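Local structure of endoglucanase (Komagataeibacter sucrofermentans, 6VC5) at residues Phe219-Ser231 against Tyr270-Thr283. The protein probably hydrolyses internal beta-1,4-glucosidic linkages in cellulose and related beta-glucans, as a family 8 glycoside hydrolase. Numbering follows the deposited sequence. Where two conformers were deposited one is given.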
# COMPACT_ATOMS: atom_id res chain seq x y z
N PHE A 219 13.99 4.85 -5.78
CA PHE A 219 12.66 4.40 -6.19
C PHE A 219 12.74 2.89 -6.28
O PHE A 219 13.43 2.41 -7.08
CB PHE A 219 12.30 4.96 -7.58
CG PHE A 219 11.03 4.41 -8.19
CD1 PHE A 219 9.82 4.99 -7.96
CD2 PHE A 219 11.08 3.35 -9.05
CE1 PHE A 219 8.69 4.51 -8.56
CE2 PHE A 219 9.94 2.85 -9.64
CZ PHE A 219 8.74 3.42 -9.37
N SER A 220 12.03 2.17 -5.42
CA SER A 220 12.11 0.73 -5.38
C SER A 220 10.84 0.07 -4.85
O SER A 220 9.78 0.35 -5.31
CB SER A 220 13.38 0.25 -4.65
OG SER A 220 13.33 0.31 -3.27
N TYR A 221 10.99 -0.80 -3.87
CA TYR A 221 9.94 -1.72 -3.52
C TYR A 221 8.74 -1.10 -2.83
O TYR A 221 7.70 -1.67 -2.82
CB TYR A 221 10.54 -2.86 -2.70
CG TYR A 221 11.56 -3.62 -3.48
CD1 TYR A 221 11.19 -4.62 -4.30
CD2 TYR A 221 12.89 -3.29 -3.42
CE1 TYR A 221 12.10 -5.31 -5.04
CE2 TYR A 221 13.82 -3.98 -4.17
CZ TYR A 221 13.42 -4.99 -4.97
OH TYR A 221 14.26 -5.74 -5.74
N ASP A 222 8.91 0.09 -2.27
CA ASP A 222 7.78 0.86 -1.76
C ASP A 222 7.15 1.75 -2.84
O ASP A 222 5.97 1.69 -3.11
CB ASP A 222 8.24 1.80 -0.63
CG ASP A 222 8.68 1.07 0.65
OD1 ASP A 222 9.81 0.57 0.70
OD2 ASP A 222 7.92 1.07 1.63
N ALA A 223 8.00 2.54 -3.49
CA ALA A 223 7.54 3.57 -4.40
C ALA A 223 6.82 3.04 -5.62
O ALA A 223 6.06 3.73 -6.22
CB ALA A 223 8.68 4.51 -4.79
N ILE A 224 7.03 1.78 -5.93
CA ILE A 224 6.45 1.22 -7.13
C ILE A 224 4.97 1.07 -6.89
O ILE A 224 4.22 1.17 -7.85
CB ILE A 224 7.01 -0.21 -7.39
CG1 ILE A 224 6.48 -0.83 -8.68
CG2 ILE A 224 6.66 -1.13 -6.23
CD1 ILE A 224 6.94 -0.10 -9.91
N ARG A 225 4.43 1.15 -5.70
CA ARG A 225 3.00 1.24 -5.54
C ARG A 225 2.37 2.56 -5.95
O ARG A 225 1.19 2.65 -6.11
CB ARG A 225 2.57 0.77 -4.15
CG ARG A 225 2.78 -0.73 -3.98
CD ARG A 225 2.12 -1.32 -2.75
NE ARG A 225 2.92 -2.45 -2.26
CZ ARG A 225 2.64 -3.74 -2.43
NH1 ARG A 225 3.45 -4.63 -1.97
NH2 ARG A 225 1.55 -4.15 -3.05
N VAL A 226 3.16 3.62 -5.94
CA VAL A 226 2.60 4.95 -6.18
C VAL A 226 1.87 5.08 -7.51
O VAL A 226 0.71 5.44 -7.54
CB VAL A 226 3.65 6.07 -6.00
CG1 VAL A 226 3.10 7.42 -6.44
CG2 VAL A 226 4.07 6.14 -4.53
N PRO A 227 2.53 4.79 -8.62
CA PRO A 227 1.80 4.87 -9.89
C PRO A 227 0.58 3.95 -9.93
O PRO A 227 -0.44 4.32 -10.51
CB PRO A 227 2.86 4.49 -10.94
CG PRO A 227 3.93 3.75 -10.16
CD PRO A 227 3.95 4.42 -8.82
N LEU A 228 0.64 2.80 -9.25
CA LEU A 228 -0.52 1.91 -9.22
C LEU A 228 -1.70 2.53 -8.48
O LEU A 228 -2.82 2.54 -8.99
CB LEU A 228 -0.14 0.56 -8.61
CG LEU A 228 -1.30 -0.44 -8.70
CD1 LEU A 228 -1.59 -0.79 -10.15
CD2 LEU A 228 -0.99 -1.67 -7.89
N TYR A 229 -1.47 3.07 -7.28
CA TYR A 229 -2.57 3.64 -6.51
C TYR A 229 -3.15 4.87 -7.20
O TYR A 229 -4.37 5.08 -7.18
CB TYR A 229 -2.14 3.97 -5.08
CG TYR A 229 -1.98 2.76 -4.17
CD1 TYR A 229 -2.94 1.75 -4.15
CD2 TYR A 229 -0.88 2.64 -3.32
CE1 TYR A 229 -2.81 0.66 -3.32
CE2 TYR A 229 -0.74 1.54 -2.49
CZ TYR A 229 -1.71 0.56 -2.50
OH TYR A 229 -1.58 -0.54 -1.68
N LEU A 230 -2.29 5.71 -7.82
CA LEU A 230 -2.77 6.89 -8.53
C LEU A 230 -3.61 6.49 -9.74
O LEU A 230 -4.67 7.08 -9.98
CB LEU A 230 -1.60 7.74 -8.98
CG LEU A 230 -0.82 8.46 -7.88
CD1 LEU A 230 0.36 9.22 -8.50
CD2 LEU A 230 -1.73 9.40 -7.11
N SER A 231 -3.16 5.49 -10.50
CA SER A 231 -3.95 5.02 -11.64
C SER A 231 -5.28 4.44 -11.18
O SER A 231 -6.34 4.76 -11.72
CB SER A 231 -3.15 3.98 -12.42
OG SER A 231 -3.88 3.59 -13.57
N TYR A 270 20.31 -6.50 -10.98
CA TYR A 270 19.26 -7.45 -11.27
C TYR A 270 18.00 -6.72 -11.72
O TYR A 270 17.86 -5.51 -11.54
CB TYR A 270 18.93 -8.25 -10.01
CG TYR A 270 18.76 -7.44 -8.75
CD1 TYR A 270 17.52 -6.91 -8.39
CD2 TYR A 270 19.84 -7.24 -7.88
CE1 TYR A 270 17.38 -6.18 -7.21
CE2 TYR A 270 19.70 -6.52 -6.71
CZ TYR A 270 18.47 -6.00 -6.38
OH TYR A 270 18.35 -5.29 -5.20
N ASN A 271 17.08 -7.49 -12.28
CA ASN A 271 15.81 -6.95 -12.74
C ASN A 271 14.74 -7.15 -11.67
O ASN A 271 14.87 -7.96 -10.75
CB ASN A 271 15.36 -7.64 -14.04
CG ASN A 271 16.37 -7.49 -15.16
OD1 ASN A 271 16.87 -6.40 -15.46
ND2 ASN A 271 16.65 -8.61 -15.83
N ALA A 272 13.67 -6.38 -11.82
CA ALA A 272 12.55 -6.41 -10.90
C ALA A 272 11.77 -7.71 -11.02
O ALA A 272 11.85 -8.40 -12.04
CB ALA A 272 11.62 -5.26 -11.26
N PRO A 273 10.99 -8.06 -10.00
CA PRO A 273 10.09 -9.20 -10.11
C PRO A 273 8.90 -8.88 -11.01
O PRO A 273 8.67 -7.71 -11.36
CB PRO A 273 9.63 -9.41 -8.67
CG PRO A 273 9.63 -8.02 -8.10
CD PRO A 273 10.85 -7.37 -8.70
N PRO A 274 8.11 -9.90 -11.38
CA PRO A 274 6.96 -9.67 -12.27
C PRO A 274 5.93 -8.69 -11.74
O PRO A 274 5.21 -8.09 -12.55
CB PRO A 274 6.35 -11.07 -12.43
CG PRO A 274 7.47 -12.00 -12.16
CD PRO A 274 8.39 -11.33 -11.19
N GLY A 275 5.82 -8.51 -10.43
CA GLY A 275 4.88 -7.52 -9.93
C GLY A 275 5.15 -6.12 -10.45
O GLY A 275 4.21 -5.33 -10.63
N TYR A 276 6.43 -5.77 -10.67
CA TYR A 276 6.67 -4.44 -11.25
C TYR A 276 6.14 -4.37 -12.67
O TYR A 276 5.68 -3.31 -13.11
CB TYR A 276 8.17 -4.14 -11.33
CG TYR A 276 8.86 -3.67 -10.09
CD1 TYR A 276 8.58 -4.22 -8.84
CD2 TYR A 276 9.86 -2.71 -10.17
CE1 TYR A 276 9.27 -3.80 -7.70
CE2 TYR A 276 10.56 -2.29 -9.04
CZ TYR A 276 10.27 -2.85 -7.81
OH TYR A 276 10.96 -2.45 -6.69
N LEU A 277 6.29 -5.45 -13.43
CA LEU A 277 5.75 -5.47 -14.78
C LEU A 277 4.24 -5.31 -14.76
O LEU A 277 3.67 -4.65 -15.63
CB LEU A 277 6.16 -6.77 -15.47
CG LEU A 277 5.64 -7.04 -16.88
CD1 LEU A 277 6.15 -6.00 -17.83
CD2 LEU A 277 6.09 -8.42 -17.31
N ALA A 278 3.58 -5.90 -13.76
CA ALA A 278 2.14 -5.70 -13.61
C ALA A 278 1.81 -4.22 -13.42
O ALA A 278 0.90 -3.69 -14.08
CB ALA A 278 1.63 -6.52 -12.43
N VAL A 279 2.54 -3.53 -12.54
CA VAL A 279 2.33 -2.09 -12.35
C VAL A 279 2.60 -1.31 -13.64
O VAL A 279 1.82 -0.44 -14.02
CB VAL A 279 3.20 -1.59 -11.19
CG1 VAL A 279 3.07 -0.08 -11.07
CG2 VAL A 279 2.77 -2.26 -9.87
N ALA A 280 3.73 -1.59 -14.30
CA ALA A 280 4.09 -0.87 -15.51
C ALA A 280 3.06 -1.05 -16.61
O ALA A 280 2.74 -0.11 -17.33
CB ALA A 280 5.46 -1.34 -16.02
N SER A 281 2.49 -2.25 -16.71
CA SER A 281 1.48 -2.51 -17.72
C SER A 281 0.22 -1.68 -17.48
O SER A 281 -0.53 -1.41 -18.43
CB SER A 281 1.16 -4.02 -17.73
OG SER A 281 2.34 -4.78 -18.02
N CYS A 282 -0.03 -1.25 -16.24
CA CYS A 282 -1.20 -0.45 -15.95
C CYS A 282 -0.92 1.05 -16.11
O CYS A 282 -1.85 1.86 -16.06
CB CYS A 282 -1.64 -0.72 -14.52
SG CYS A 282 -2.28 -2.41 -14.20
N THR A 283 0.35 1.44 -16.29
CA THR A 283 0.76 2.84 -16.23
C THR A 283 1.74 3.20 -17.35
O THR A 283 2.71 3.92 -17.14
CB THR A 283 1.35 3.18 -14.86
OG1 THR A 283 2.45 2.32 -14.58
CG2 THR A 283 0.31 3.05 -13.75
O HOH W 1 16.59 -5.83 -3.45
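Y276 meets both I224 and Y221 and carries much of this contact. From CB, the chain turns with CG anti to the carbonyl carbon (chi1 -80°), toward the loop ahead of helix 225-231. Over one ring face sits I224 CG1, 3.9 Å from the centroid, a CH-pi contact that touches Y276 CG and CD1. I224 CD1 covers the same ring at CD2. CE1 touches I224 CG2 and Y221 CD1, and CZ also meets Y221 CD1. The ring edge points at the face of Y221, an offset edge-to-face pair with planes at 64°. At the tip, OH sits over the Y221 face toward its rim, 3.2 Å from Y221 CD1, and beside the S220 carbonyl carbon. Its hydrogen bond goes to G258 O. A leucine in place of Y276 would probably leave G258 O without this partner and the Y221 face without its edge-on ring. Further along, V279 CG1 fits between I224 CD1, P227 CG at 4.0 Å and L228 CB. T283 CG2 packs on S231 CB at 3.8 Å. The axes of segments 225-231 and 274-282 approach to 9.2 Å at 40°. This is apolar helix-helix packing with an aromatic end, within the (alpha/alpha)6 barrel known for glycoside hydrolase family 8.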